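Local coordinates for protein probable porin (Pseudomonas aeruginosa, PDB 4FSP) that probably forms a beta-barrel channel of the OprD porin family through which small solutes cross the outer membrane, at residues Y62-G68 with K113-S117; G70-K76 with R107-K113; G157-N161 with L202-I206. All blocks are in the same frame, centred on the assembly; numbering follows the deposited sequence.

Contact 1: residues Y62-G68 with K113-S117; sequences YTEGTLG and KLRLS. With C8E ((hydroxyethyloxy)tri(ethyloxy)octane), chain E.
Tyr62 turns its CG away from its carbonyl carbon (chi1 -72°), carrying the ring across the side chains of Lys113 and Arg115 at roughly right angles. Lys113 meets it with CG set between backbone N and carbonyl carbon (chi1 59°) and the rest of the chain extended, so that its methylenes pass the phenol end: Lys113 CD lies 3.3 Å from Tyr62 OH. The aliphatic root of Arg115 takes the adjoining part of the ring, with Arg115 CB 3.5 Å from Tyr62 CE1 and CG over one face, displaced toward the rim. The chain then bends at chi2, and the guanidinium plane stands 68° from that of the ring. Glu120 of strand 119-123 touches all three side chains.

Beneath this cluster the backbones join at Gly68, whose N donates to Arg115 O at 2.8 Å, while Arg115 N returns a bond to Gly68 O at 2.9 Å. On the other surface Leu67 CD1 packs against Leu116 CB at 3.8 Å. Beyond them a water bridges the two segments, donating to Thr66 O at 2.7 Å and accepting from Ser117 N at 2.8 Å. Tyr62, Lys113 and Arg115 on one surface and leucines on the other, close to bound detergent, give the two-faced end of an antiparallel strand pair at the rim of a porin barrel, probably the periplasmic one.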
ATOM      1  N   TYR A  62      25.863   8.380   3.023  1.00 23.00           N
ATOM      2  CA  TYR A  62      25.791   9.500   3.966  1.00 23.10           C
ATOM      3  C   TYR A  62      27.128  10.182   4.121  1.00 22.52           C
ATOM      4  O   TYR A  62      28.167   9.512   4.150  1.00 26.93           O
ATOM      5  CB  TYR A  62      25.304   9.013   5.347  1.00 25.47           C
ATOM      6  CG  TYR A  62      23.838   8.664   5.339  1.00 28.21           C
ATOM      7  CD1 TYR A  62      22.881   9.645   5.543  1.00 27.90           C
ATOM      8  CD2 TYR A  62      23.407   7.364   5.089  1.00 23.92           C
ATOM      9  CE1 TYR A  62      21.525   9.342   5.519  1.00 31.27           C
ATOM     10  CE2 TYR A  62      22.037   7.047   5.067  1.00 20.25           C
ATOM     11  CZ  TYR A  62      21.110   8.050   5.276  1.00 27.60           C
ATOM     12  OH  TYR A  62      19.764   7.777   5.256  1.00 34.75           O
ATOM     13  N   THR A  63      27.100  11.511   4.240  1.00 19.27           N
ATOM     14  CA  THR A  63      28.303  12.279   4.530  1.00 21.96           C
ATOM     15  C   THR A  63      28.835  11.888   5.902  1.00 30.56           C
ATOM     16  O   THR A  63      28.098  11.343   6.733  1.00 31.60           O
ATOM     17  CB  THR A  63      28.028  13.803   4.523  1.00 24.45           C
ATOM     18  OG1 THR A  63      26.936  14.100   5.408  1.00 19.59           O
ATOM     19  CG2 THR A  63      27.698  14.277   3.108  1.00 24.19           C
ATOM     20  N   GLU A  64      30.105  12.189   6.141  1.00 33.24           N
ATOM     21  CA  GLU A  64      30.775  11.837   7.391  1.00 36.22           C
ATOM     22  C   GLU A  64      30.314  12.683   8.578  1.00 26.13           C
ATOM     23  O   GLU A  64      29.934  13.847   8.419  1.00 28.80           O
ATOM     24  CB  GLU A  64      32.277  12.036   7.208  1.00 26.88           C
ATOM     25  CG  GLU A  64      33.147  11.546   8.347  1.00 28.37           C
ATOM     26  CD  GLU A  64      34.614  11.609   7.967  1.00 39.67           C
ATOM     27  OE1 GLU A  64      34.933  12.340   7.001  1.00 32.71           O
ATOM     28  OE2 GLU A  64      35.447  10.939   8.618  1.00 42.76           O
ATOM     29  N   GLY A  65      30.379  12.116   9.778  1.00 25.60           N
ATOM     30  CA  GLY A  65      30.006  12.854  10.979  1.00 19.17           C
ATOM     31  C   GLY A  65      28.869  12.147  11.695  1.00 32.37           C
ATOM     32  O   GLY A  65      28.238  11.237  11.137  1.00 32.94           O
ATOM     33  N   THR A  66      28.606  12.558  12.930  1.00 25.12           N
ATOM     34  CA  THR A  66      27.580  11.911  13.733  1.00 31.25           C
ATOM     35  C   THR A  66      26.197  12.245  13.184  1.00 28.33           C
ATOM     36  O   THR A  66      25.281  11.444  13.286  1.00 27.59           O
ATOM     37  CB  THR A  66      27.720  12.237  15.237  1.00 35.08           C
ATOM     38  OG1 THR A  66      26.447  12.594  15.772  1.00 62.41           O
ATOM     39  CG2 THR A  66      28.666  13.385  15.454  1.00 34.18           C
ATOM     40  N   LEU A  67      26.057  13.422  12.589  1.00 21.45           N
ATOM     41  CA  LEU A  67      24.867  13.737  11.799  1.00 23.25           C
ATOM     42  C   LEU A  67      25.194  13.598  10.296  1.00 22.88           C
ATOM     43  O   LEU A  67      25.952  14.394   9.716  1.00 27.28           O
ATOM     44  CB  LEU A  67      24.363  15.158  12.111  1.00 20.72           C
ATOM     45  CG  LEU A  67      23.163  15.599  11.257  1.00 31.58           C
ATOM     46  CD1 LEU A  67      21.970  14.725  11.552  1.00 31.70           C
ATOM     47  CD2 LEU A  67      22.822  17.056  11.518  1.00 39.99           C
ATOM     48  N   GLY A  68      24.639  12.576   9.669  1.00 27.80           N
ATOM     49  CA  GLY A  68      24.938  12.312   8.271  1.00 29.16           C
ATOM     50  C   GLY A  68      23.856  12.833   7.350  1.00 29.94           C
ATOM     51  O   GLY A  68      22.661  12.791   7.689  1.00 27.96           O
ATOM     52  N   LYS A 113      17.919  13.353   3.145  1.00 30.46           N
ATOM     53  CA  LYS A 113      17.839  12.466   4.291  1.00 27.91           C
ATOM     54  C   LYS A 113      18.909  12.801   5.329  1.00 28.79           C
ATOM     55  O   LYS A 113      20.080  12.996   4.997  1.00 20.83           O
ATOM     56  CB  LYS A 113      17.858  10.990   3.870  1.00 28.64           C
ATOM     57  CG  LYS A 113      19.090  10.546   3.098  1.00 34.41           C
ATOM     58  CD  LYS A 113      18.890   9.175   2.424  1.00 28.21           C
ATOM     59  CE  LYS A 113      20.164   8.757   1.689  1.00 23.88           C
ATOM     60  NZ  LYS A 113      20.035   7.462   0.937  1.00 25.30           N
ATOM     61  N   LEU A 114      18.471  12.914   6.584  1.00 29.97           N
ATOM     62  CA  LEU A 114      19.370  13.143   7.703  1.00 25.01           C
ATOM     63  C   LEU A 114      19.320  11.956   8.656  1.00 30.46           C
ATOM     64  O   LEU A 114      18.259  11.394   8.950  1.00 28.96           O
ATOM     65  CB  LEU A 114      19.018  14.414   8.464  1.00 27.88           C
ATOM     66  CG  LEU A 114      19.133  15.786   7.791  1.00 41.72           C
ATOM     67  CD1 LEU A 114      18.563  16.834   8.734  1.00 45.77           C
ATOM     68  CD2 LEU A 114      20.568  16.124   7.477  1.00 41.62           C
ATOM     69  N   ARG A 115      20.491  11.611   9.163  1.00 26.72           N
ATOM     70  CA  ARG A 115      20.669  10.410   9.930  1.00 31.44           C
ATOM     71  C   ARG A 115      21.483  10.765  11.184  1.00 30.68           C
ATOM     72  O   ARG A 115      22.556  11.376  11.100  1.00 24.52           O
ATOM     73  CB  ARG A 115      21.379   9.410   9.028  1.00 39.38           C
ATOM     74  CG  ARG A 115      21.448   8.034   9.528  1.00 38.57           C
ATOM     75  CD  ARG A 115      20.478   7.048   8.887  1.00 36.31           C
ATOM     76  NE  ARG A 115      20.486   5.909   9.812  1.00 40.98           N
ATOM     77  CZ  ARG A 115      21.211   4.806   9.666  1.00 42.73           C
ATOM     78  NH1 ARG A 115      21.925   4.622   8.560  1.00 43.30           N
ATOM     79  NH2 ARG A 115      21.180   3.865  10.610  1.00 35.74           N
ATOM     80  N   LEU A 116      20.942  10.409  12.347  1.00 27.57           N
ATOM     81  CA  LEU A 116      21.564  10.702  13.641  1.00 28.46           C
ATOM     82  C   LEU A 116      21.149   9.606  14.618  1.00 36.30           C
ATOM     83  O   LEU A 116      19.953   9.282  14.721  1.00 32.94           O
ATOM     84  CB  LEU A 116      21.096  12.060  14.171  1.00 27.44           C
ATOM     85  CG  LEU A 116      21.529  12.399  15.597  1.00 34.70           C
ATOM     86  CD1 LEU A 116      23.042  12.448  15.666  1.00 33.99           C
ATOM     87  CD2 LEU A 116      20.927  13.725  16.055  1.00 33.06           C
ATOM     88  N   SER A 117      22.124   9.034  15.325  1.00 31.65           N
ATOM     89  CA  SER A 117      21.870   7.908  16.222  1.00 33.48           C
ATOM     90  C   SER A 117      21.005   6.839  15.533  1.00 35.16           C
ATOM     91  O   SER A 117      21.361   6.343  14.457  1.00 28.32           O
ATOM     92  CB  SER A 117      21.212   8.408  17.516  1.00 33.34           C
ATOM     93  OG  SER A 117      21.307   7.426  18.530  1.00 36.96           O
TER
HETATM   94  C14 C8E E 404      25.741  17.939   2.329  1.00 52.33           C
HETATM   95  O15 C8E E 404      26.515  18.695   3.235  1.00 57.04           O
HETATM   96  C16 C8E E 404      27.751  18.084   3.549  1.00 54.57           C
HETATM   97  C17 C8E E 404      28.064  18.188   5.039  1.00 50.06           C
HETATM   98  O18 C8E E 404      29.243  17.463   5.331  1.00 55.11           O
HETATM   99  C19 C8E E 404      30.415  18.146   4.944  1.00 58.29           C
HETATM  100  C20 C8E E 404      31.615  17.515   5.629  1.00 52.23           C
HETATM  101  O21 C8E E 404      31.155  16.505   6.506  1.00 53.71           O
HETATM  102  O   HOH W   1      24.867   9.373  14.971  1.00 26.70           O

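Contact 2: residues G70-K76 with R107-K113; sequences GLDLLGK and RLDATAK. With C8E ((hydroxyethyloxy)tri(ethyloxy)octane), chain H.
Asp72 and Lys113 form a salt bridge on the inner surface of the strand pair: Lys113 NZ lies 2.7 Å from Asp72 OD1, which accepts through its syn lone pair. Lys113 gets there by laying its chain over Gly70, which has no side chain: Lys113 CG is 3.4 Å from Gly70 C. A water donates to Asp72 OD2 at 2.5 Å and makes a weak bond with the ammonium. Ser60 O is a further acceptor for Lys113 NZ, so this buried charge is gripped from strand and turn alike. Next to the bridge, Thr111 stands beside Asp72, CB to CB 4.1 Å, its hydroxyl bonded to Gly125 O.

The other surface is apolar. Leu73 CD2 touches Ala110 CB at 3.8 Å and Leu108 CD2 at 3.9 Å. Detergent continues this surface, its C10 lying 3.9 Å from Gly75 CA.

Paired backbone bonds at Gly70, Asp72, Leu74 and Lys76 with Lys113, Thr111, Asp109 and Arg107 hold everything in register, the strand directions 158° apart. Strands 47-59 and 119-123 flank the pair. A largely polar inner face backed by an outer face of leucine and alanine, with detergent along part of it, is characteristic of the wall of an outer-membrane beta-barrel.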
ATOM      1  N   GLY A  70      22.170  12.855   3.357  1.00 28.04           N
ATOM      2  CA  GLY A  70      22.075  12.095   2.119  1.00 24.37           C
ATOM      3  C   GLY A  70      21.022  12.613   1.156  1.00 24.73           C
ATOM      4  O   GLY A  70      20.267  13.542   1.469  1.00 26.22           O
ATOM      5  N   LEU A  71      20.972  12.006  -0.027  1.00 29.09           N
ATOM      6  CA  LEU A  71      20.041  12.424  -1.068  1.00 23.33           C
ATOM      7  C   LEU A  71      19.522  11.222  -1.852  1.00 27.30           C
ATOM      8  O   LEU A  71      20.318  10.419  -2.349  1.00 24.91           O
ATOM      9  CB  LEU A  71      20.740  13.390  -2.019  1.00 24.78           C
ATOM     10  CG  LEU A  71      19.951  13.800  -3.270  1.00 34.25           C
ATOM     11  CD1 LEU A  71      18.721  14.602  -2.886  1.00 27.89           C
ATOM     12  CD2 LEU A  71      20.829  14.612  -4.218  1.00 24.63           C
ATOM     13  N   ASP A  72      18.197  11.080  -1.933  1.00 24.45           N
ATOM     14  CA  ASP A  72      17.576  10.120  -2.848  1.00 27.67           C
ATOM     15  C   ASP A  72      16.966  10.877  -4.014  1.00 32.43           C
ATOM     16  O   ASP A  72      16.507  12.030  -3.866  1.00 29.33           O
ATOM     17  CB  ASP A  72      16.471   9.282  -2.171  1.00 20.35           C
ATOM     18  CG  ASP A  72      16.983   8.471  -1.004  1.00 26.63           C
ATOM     19  OD1 ASP A  72      18.217   8.273  -0.922  1.00 34.17           O
ATOM     20  OD2 ASP A  72      16.159   8.020  -0.165  1.00 28.15           O
ATOM     21  N   LEU A  73      16.949  10.220  -5.169  1.00 32.20           N
ATOM     22  CA  LEU A  73      16.383  10.804  -6.373  1.00 31.68           C
ATOM     23  C   LEU A  73      15.522   9.782  -7.091  1.00 29.84           C
ATOM     24  O   LEU A  73      15.941   8.638  -7.298  1.00 34.22           O
ATOM     25  CB  LEU A  73      17.496  11.267  -7.315  1.00 33.03           C
ATOM     26  CG  LEU A  73      18.177  12.579  -6.951  1.00 47.22           C
ATOM     27  CD1 LEU A  73      19.353  12.841  -7.879  1.00 50.23           C
ATOM     28  CD2 LEU A  73      17.153  13.679  -7.074  1.00 57.41           C
ATOM     29  N   LEU A  74      14.319  10.199  -7.472  1.00 30.55           N
ATOM     30  CA  LEU A  74      13.450   9.373  -8.293  1.00 34.97           C
ATOM     31  C   LEU A  74      13.197  10.053  -9.637  1.00 34.48           C
ATOM     32  O   LEU A  74      12.546  11.100  -9.706  1.00 37.32           O
ATOM     33  CB  LEU A  74      12.122   9.115  -7.584  1.00 36.21           C
ATOM     34  CG  LEU A  74      11.985   7.866  -6.704  1.00 50.16           C
ATOM     35  CD1 LEU A  74      10.564   7.751  -6.142  1.00 53.34           C
ATOM     36  CD2 LEU A  74      12.359   6.604  -7.471  1.00 47.73           C
ATOM     37  N   GLY A  75      13.726   9.464 -10.702  1.00 36.66           N
ATOM     38  CA  GLY A  75      13.470   9.961 -12.040  1.00 38.26           C
ATOM     39  C   GLY A  75      12.467   9.053 -12.723  1.00 45.33           C
ATOM     40  O   GLY A  75      12.691   7.840 -12.845  1.00 52.30           O
ATOM     41  N   LYS A  76      11.349   9.628 -13.153  1.00 42.02           N
ATOM     42  CA  LYS A  76      10.307   8.845 -13.802  1.00 46.94           C
ATOM     43  C   LYS A  76       9.995   9.373 -15.198  1.00 43.43           C
ATOM     44  O   LYS A  76       9.818  10.579 -15.397  1.00 36.98           O
ATOM     45  CB  LYS A  76       9.038   8.834 -12.943  1.00 43.34           C
ATOM     46  CG  LYS A  76       9.287   8.352 -11.522  1.00 54.35           C
ATOM     47  CD  LYS A  76       8.386   9.043 -10.511  1.00 58.95           C
ATOM     48  CE  LYS A  76       6.950   8.605 -10.661  1.00 57.35           C
ATOM     49  NZ  LYS A  76       6.142   9.121  -9.523  1.00 54.97           N
ATOM     50  N   ARG A 107       9.090  13.210 -14.549  1.00 44.42           N
ATOM     51  CA  ARG A 107       9.150  13.758 -13.213  1.00 47.51           C
ATOM     52  C   ARG A 107      10.431  13.429 -12.448  1.00 45.01           C
ATOM     53  O   ARG A 107      10.983  12.329 -12.561  1.00 48.63           O
ATOM     54  CB  ARG A 107       7.928  13.285 -12.430  1.00 57.06           C
ATOM     55  CG  ARG A 107       7.435  14.311 -11.454  1.00 66.15           C
ATOM     56  CD  ARG A 107       5.984  14.095 -11.105  1.00 74.65           C
ATOM     57  NE  ARG A 107       5.671  14.821  -9.885  1.00 81.10           N
ATOM     58  CZ  ARG A 107       5.927  14.346  -8.674  1.00 87.76           C
ATOM     59  NH1 ARG A 107       6.470  13.143  -8.545  1.00 87.81           N
ATOM     60  NH2 ARG A 107       5.626  15.058  -7.596  1.00 92.02           N
ATOM     61  N   LEU A 108      10.880  14.386 -11.644  1.00 38.52           N
ATOM     62  CA  LEU A 108      12.061  14.191 -10.822  1.00 43.25           C
ATOM     63  C   LEU A 108      11.718  14.494  -9.370  1.00 39.46           C
ATOM     64  O   LEU A 108      11.324  15.611  -9.048  1.00 46.48           O
ATOM     65  CB  LEU A 108      13.178  15.123 -11.294  1.00 49.23           C
ATOM     66  CG  LEU A 108      14.569  14.509 -11.459  1.00 56.82           C
ATOM     67  CD1 LEU A 108      15.620  15.604 -11.647  1.00 60.72           C
ATOM     68  CD2 LEU A 108      14.907  13.627 -10.270  1.00 52.36           C
ATOM     69  N   ASP A 109      11.854  13.507  -8.491  1.00 31.16           N
ATOM     70  CA  ASP A 109      11.597  13.754  -7.066  1.00 28.06           C
ATOM     71  C   ASP A 109      12.832  13.571  -6.200  1.00 28.85           C
ATOM     72  O   ASP A 109      13.449  12.503  -6.197  1.00 38.94           O
ATOM     73  CB  ASP A 109      10.477  12.867  -6.546  1.00 29.98           C
ATOM     74  CG  ASP A 109       9.124  13.290  -7.060  1.00 37.17           C
ATOM     75  OD1 ASP A 109       8.674  14.388  -6.686  1.00 42.48           O
ATOM     76  OD2 ASP A 109       8.505  12.527  -7.832  1.00 39.39           O
ATOM     77  N   ALA A 110      13.173  14.622  -5.462  1.00 28.86           N
ATOM     78  CA  ALA A 110      14.345  14.629  -4.605  1.00 26.86           C
ATOM     79  C   ALA A 110      13.932  14.447  -3.157  1.00 33.19           C
ATOM     80  O   ALA A 110      12.873  14.911  -2.736  1.00 32.46           O
ATOM     81  CB  ALA A 110      15.116  15.934  -4.761  1.00 24.60           C
ATOM     82  N   THR A 111      14.791  13.793  -2.386  1.00 29.16           N
ATOM     83  CA  THR A 111      14.552  13.629  -0.965  1.00 25.84           C
ATOM     84  C   THR A 111      15.863  13.825  -0.214  1.00 26.23           C
ATOM     85  O   THR A 111      16.826  13.085  -0.435  1.00 27.72           O
ATOM     86  CB  THR A 111      13.982  12.220  -0.656  1.00 26.56           C
ATOM     87  OG1 THR A 111      12.824  11.980  -1.469  1.00 24.09           O
ATOM     88  CG2 THR A 111      13.604  12.090   0.831  1.00 20.05           C
ATOM     89  N   ALA A 112      15.914  14.839   0.645  1.00 26.06           N
ATOM     90  CA  ALA A 112      17.030  14.969   1.566  1.00 24.96           C
ATOM     91  C   ALA A 112      16.828  13.972   2.713  1.00 32.40           C
ATOM     92  O   ALA A 112      15.694  13.739   3.186  1.00 25.26           O
ATOM     93  CB  ALA A 112      17.129  16.389   2.107  1.00 28.15           C
ATOM     94  N   LYS A 113      17.919  13.353   3.145  1.00 30.46           N
ATOM     95  CA  LYS A 113      17.839  12.466   4.291  1.00 27.91           C
ATOM     96  C   LYS A 113      18.909  12.801   5.329  1.00 28.79           C
ATOM     97  O   LYS A 113      20.080  12.996   4.997  1.00 20.83           O
ATOM     98  CB  LYS A 113      17.858  10.990   3.870  1.00 28.64           C
ATOM     99  CG  LYS A 113      19.090  10.546   3.098  1.00 34.41           C
ATOM    100  CD  LYS A 113      18.890   9.175   2.424  1.00 28.21           C
ATOM    101  CE  LYS A 113      20.164   8.757   1.689  1.00 23.88           C
ATOM    102  NZ  LYS A 113      20.035   7.462   0.937  1.00 25.30           N
TER
HETATM  103  C2  C8E H 407       9.789  19.455 -15.910  1.00 60.97           C
HETATM  104  C3  C8E H 407       9.985  17.947 -15.935  1.00 57.25           C
HETATM  105  C4  C8E H 407      11.163  17.554 -15.059  1.00 52.32           C
HETATM  106  C5  C8E H 407      12.141  16.666 -15.815  1.00 50.21           C
HETATM  107  C6  C8E H 407      11.977  15.210 -15.394  1.00 46.21           C
HETATM  108  C7  C8E H 407      13.085  14.327 -15.964  1.00 52.91           C
HETATM  109  C8  C8E H 407      13.182  13.001 -15.215  1.00 58.28           C
HETATM  110  O9  C8E H 407      13.165  11.918 -16.122  1.00 64.48           O
HETATM  111  C10 C8E H 407      14.104  10.920 -15.796  1.00 61.82           C
HETATM  112  C11 C8E H 407      13.679   9.600 -16.432  1.00 63.58           C
HETATM  113  O12 C8E H 407      14.800   8.748 -16.402  1.00 69.83           O
HETATM  114  C13 C8E H 407      14.552   7.416 -16.781  1.00 65.73           C
HETATM  115  C14 C8E H 407      15.876   6.861 -17.300  1.00 66.82           C
HETATM  116  O   HOH W   2      16.937   6.017   1.073  1.00 37.22           O

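Contact 3: residues G157-N161 with L202-I206. With C8E ((hydroxyethyloxy)tri(ethyloxy)octane), chain J.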
ATOM      1  N   GLY A 157      13.291  -2.445  20.233  1.00 36.09           N
ATOM      2  CA  GLY A 157      11.981  -3.039  20.000  1.00 36.36           C
ATOM      3  C   GLY A 157      10.864  -2.050  19.696  1.00 36.39           C
ATOM      4  O   GLY A 157       9.723  -2.448  19.459  1.00 39.96           O
ATOM      5  N   LEU A 158      11.193  -0.760  19.703  1.00 29.83           N
ATOM      6  CA  LEU A 158      10.207   0.304  19.522  1.00 29.76           C
ATOM      7  C   LEU A 158      10.573   1.186  18.328  1.00 36.94           C
ATOM      8  O   LEU A 158      11.683   1.729  18.263  1.00 36.88           O
ATOM      9  CB  LEU A 158      10.150   1.179  20.781  1.00 25.56           C
ATOM     10  CG  LEU A 158       9.166   2.355  20.767  1.00 32.97           C
ATOM     11  CD1 LEU A 158       7.759   1.813  20.654  1.00 34.02           C
ATOM     12  CD2 LEU A 158       9.310   3.238  22.014  1.00 30.73           C
ATOM     13  N   SER A 159       9.651   1.325  17.382  1.00 29.48           N
ATOM     14  CA  SER A 159       9.816   2.312  16.324  1.00 27.34           C
ATOM     15  C   SER A 159       8.786   3.392  16.528  1.00 30.49           C
ATOM     16  O   SER A 159       7.640   3.111  16.880  1.00 31.19           O
ATOM     17  CB  SER A 159       9.638   1.708  14.926  1.00 23.15           C
ATOM     18  OG  SER A 159      10.358   0.496  14.828  1.00 43.95           O
ATOM     19  N   LEU A 160       9.217   4.627  16.308  1.00 25.50           N
ATOM     20  CA  LEU A 160       8.355   5.787  16.373  1.00 28.56           C
ATOM     21  C   LEU A 160       8.443   6.506  15.046  1.00 30.79           C
ATOM     22  O   LEU A 160       9.511   6.564  14.422  1.00 28.10           O
ATOM     23  CB  LEU A 160       8.846   6.732  17.464  1.00 32.12           C
ATOM     24  CG  LEU A 160       8.077   6.739  18.774  1.00 54.60           C
ATOM     25  CD1 LEU A 160       9.047   6.931  19.938  1.00 54.33           C
ATOM     26  CD2 LEU A 160       7.069   7.871  18.714  1.00 67.45           C
ATOM     27  N   ASN A 161       7.326   7.058  14.604  1.00 29.24           N
ATOM     28  CA  ASN A 161       7.374   7.934  13.460  1.00 23.54           C
ATOM     29  C   ASN A 161       6.459   9.116  13.662  1.00 29.15           C
ATOM     30  O   ASN A 161       5.504   9.059  14.443  1.00 28.04           O
ATOM     31  CB  ASN A 161       6.986   7.191  12.202  1.00 25.23           C
ATOM     32  CG  ASN A 161       5.587   6.678  12.274  1.00 31.30           C
ATOM     33  OD1 ASN A 161       5.313   5.690  12.970  1.00 27.83           O
ATOM     34  ND2 ASN A 161       4.670   7.366  11.593  1.00 26.85           N
ATOM     35  N   LEU A 202       3.683   4.362  16.252  1.00 24.92           N
ATOM     36  CA  LEU A 202       4.491   3.559  17.135  1.00 28.51           C
ATOM     37  C   LEU A 202       4.276   2.098  16.717  1.00 25.26           C
ATOM     38  O   LEU A 202       3.144   1.670  16.467  1.00 28.04           O
ATOM     39  CB  LEU A 202       4.024   3.827  18.568  1.00 28.43           C
ATOM     40  CG  LEU A 202       4.523   3.062  19.787  1.00 39.70           C
ATOM     41  CD1 LEU A 202       4.224   3.890  21.039  1.00 38.43           C
ATOM     42  CD2 LEU A 202       3.831   1.722  19.896  1.00 39.63           C
ATOM     43  N   ASP A 203       5.365   1.346  16.614  1.00 24.22           N
ATOM     44  CA  ASP A 203       5.304  -0.071  16.292  1.00 26.26           C
ATOM     45  C   ASP A 203       6.203  -0.757  17.301  1.00 29.03           C
ATOM     46  O   ASP A 203       7.350  -0.349  17.491  1.00 32.00           O
ATOM     47  CB  ASP A 203       5.812  -0.338  14.871  1.00 28.02           C
ATOM     48  CG  ASP A 203       5.049   0.448  13.816  1.00 32.21           C
ATOM     49  OD1 ASP A 203       3.895   0.077  13.507  1.00 34.50           O
ATOM     50  OD2 ASP A 203       5.605   1.429  13.281  1.00 36.05           O
ATOM     51  N   TYR A 204       5.679  -1.786  17.960  1.00 28.29           N
ATOM     52  CA  TYR A 204       6.346  -2.362  19.120  1.00 19.94           C
ATOM     53  C   TYR A 204       6.479  -3.866  18.997  1.00 28.61           C
ATOM     54  O   TYR A 204       5.480  -4.569  18.784  1.00 31.33           O
ATOM     55  CB  TYR A 204       5.571  -2.012  20.391  1.00 27.30           C
ATOM     56  CG  TYR A 204       6.081  -2.699  21.634  1.00 29.13           C
ATOM     57  CD1 TYR A 204       7.404  -2.579  22.016  1.00 34.76           C
ATOM     58  CD2 TYR A 204       5.234  -3.445  22.435  1.00 30.74           C
ATOM     59  CE1 TYR A 204       7.878  -3.189  23.151  1.00 35.90           C
ATOM     60  CE2 TYR A 204       5.702  -4.068  23.576  1.00 29.61           C
ATOM     61  CZ  TYR A 204       7.032  -3.930  23.924  1.00 35.19           C
ATOM     62  OH  TYR A 204       7.538  -4.529  25.052  1.00 50.35           O
ATOM     63  N   ARG A 205       7.714  -4.355  19.126  1.00 30.60           N
ATOM     64  CA  ARG A 205       7.972  -5.789  19.115  1.00 37.76           C
ATOM     65  C   ARG A 205       7.618  -6.323  20.491  1.00 34.41           C
ATOM     66  O   ARG A 205       8.360  -6.120  21.449  1.00 43.17           O
ATOM     67  CB  ARG A 205       9.443  -6.079  18.810  1.00 44.64           C
ATOM     68  CG  ARG A 205       9.938  -5.462  17.521  1.00 60.49           C
ATOM     69  CD  ARG A 205       9.444  -6.229  16.298  1.00 72.86           C
ATOM     70  NE  ARG A 205      10.221  -7.441  16.029  1.00 77.70           N
ATOM     71  CZ  ARG A 205       9.772  -8.680  16.216  1.00 68.41           C
ATOM     72  NH1 ARG A 205       8.542  -8.880  16.673  1.00 57.38           N
ATOM     73  NH2 ARG A 205      10.550  -9.719  15.936  1.00 67.71           N
ATOM     74  N   ILE A 206       6.477  -6.989  20.598  1.00 27.61           N
ATOM     75  CA  ILE A 206       6.038  -7.510  21.883  1.00 27.60           C
ATOM     76  C   ILE A 206       6.832  -8.757  22.229  1.00 34.83           C
ATOM     77  O   ILE A 206       7.161  -9.011  23.383  1.00 40.50           O
ATOM     78  CB  ILE A 206       4.552  -7.887  21.826  1.00 26.43           C
ATOM     79  CG1 ILE A 206       3.717  -6.649  21.487  1.00 29.49           C
ATOM     80  CG2 ILE A 206       4.103  -8.531  23.135  1.00 31.31           C
ATOM     81  CD1 ILE A 206       2.411  -6.966  20.790  1.00 27.31           C
TER
HETATM   82  C1  C8E J 409       0.323   0.153  20.038  1.00 35.11           C
HETATM   83  C2  C8E J 409       1.254  -0.496  21.047  1.00 37.41           C
HETATM   84  C3  C8E J 409       0.836  -1.961  21.087  1.00 47.05           C
HETATM   85  C4  C8E J 409       0.342  -2.319  22.481  1.00 48.16           C
HETATM   86  C5  C8E J 409       0.286  -3.855  22.579  1.00 54.18           C
HETATM   87  C6  C8E J 409       1.054  -4.272  23.847  1.00 50.66           C
HETATM   88  C7  C8E J 409       0.875  -5.774  24.156  1.00 46.73           C
HETATM   89  C8  C8E J 409       1.579  -5.998  25.499  1.00 47.85           C
HETATM   90  O9  C8E J 409       1.673  -7.397  25.861  1.00 52.82           O
HETATM   91  C10 C8E J 409       2.621  -7.450  26.946  1.00 50.50           C
HETATM   92  C11 C8E J 409       2.881  -8.892  27.343  1.00 57.44           C
HETATM   93  O12 C8E J 409       4.319  -8.938  27.493  1.00 64.15           O
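Two neighbouring barrel strands begin and end here at one rim of the porin: Leu158 opens strand 158-168 beside Tyr204, near the close of strand 193-205. Their segments run almost exactly antiparallel, 174° between directions. Gly157, just ahead of the strand at a positive phi, supplies the last bond of the pair, its O accepting from Arg205 N at 2.8 Å. One step inward, Ser159 N reaches Asp203 O at 2.8 Å, and Asp203 N answers to Ser159 O at 2.9 Å.

The outward surface carries Leu158, Leu202 and Tyr204. Leu158 holds CG anti to its N (chi1 180°), which sends CD1 across the strand gap to within 3.6 Å of Leu202 CG; the two side chains cross obliquely. Leu202 CD2 faces detergent carbon C2 at 3.6 Å, and the Tyr204 ring presents its edge to the same alkyl chain while its CD1 sits 3.5 Å from Gly157 O. Ile206, at the corner where the chain turns, also touches that detergent.

Ser159 and Asp203 lie on the opposite surface, where Asp203 OD1 is bonded to Ser213 and His215 of the next strand. Arg205 bends to bond Pro208 O in the following turn and, weakly, Thr211 at the start of strand 210-219. The chemistry thus divides: leucines and tyrosine offer the detergent, and presumably lipid, a greasy surface, whereas the aspartate ties two strands together on the inner side, its charge probably favoured by the nearby imidazole.

Overall arrangement
Contacts 1 and 2 are successive portions of one strand pairing, 67-80 with 105-116; they lie about 17 Å apart between centres, they share Lys113, and Tyr62 touches Gly70. Going outward along the chain from the connection between these strands, contact 2 is met first and contact 1 closes the pair at the rim. Contact 3 follows later in sequence and joins strands 158-168 and 193-205, its centre about 22 Å from that of contact 1 and about 27 Å from that of contact 2, without touching either. Strands 119-123 and 148-152 lie between the two pairings. Together they illustrate how a porin wall is stitched from sequential antiparallel neighbours, with detergent gathered on its outer surface.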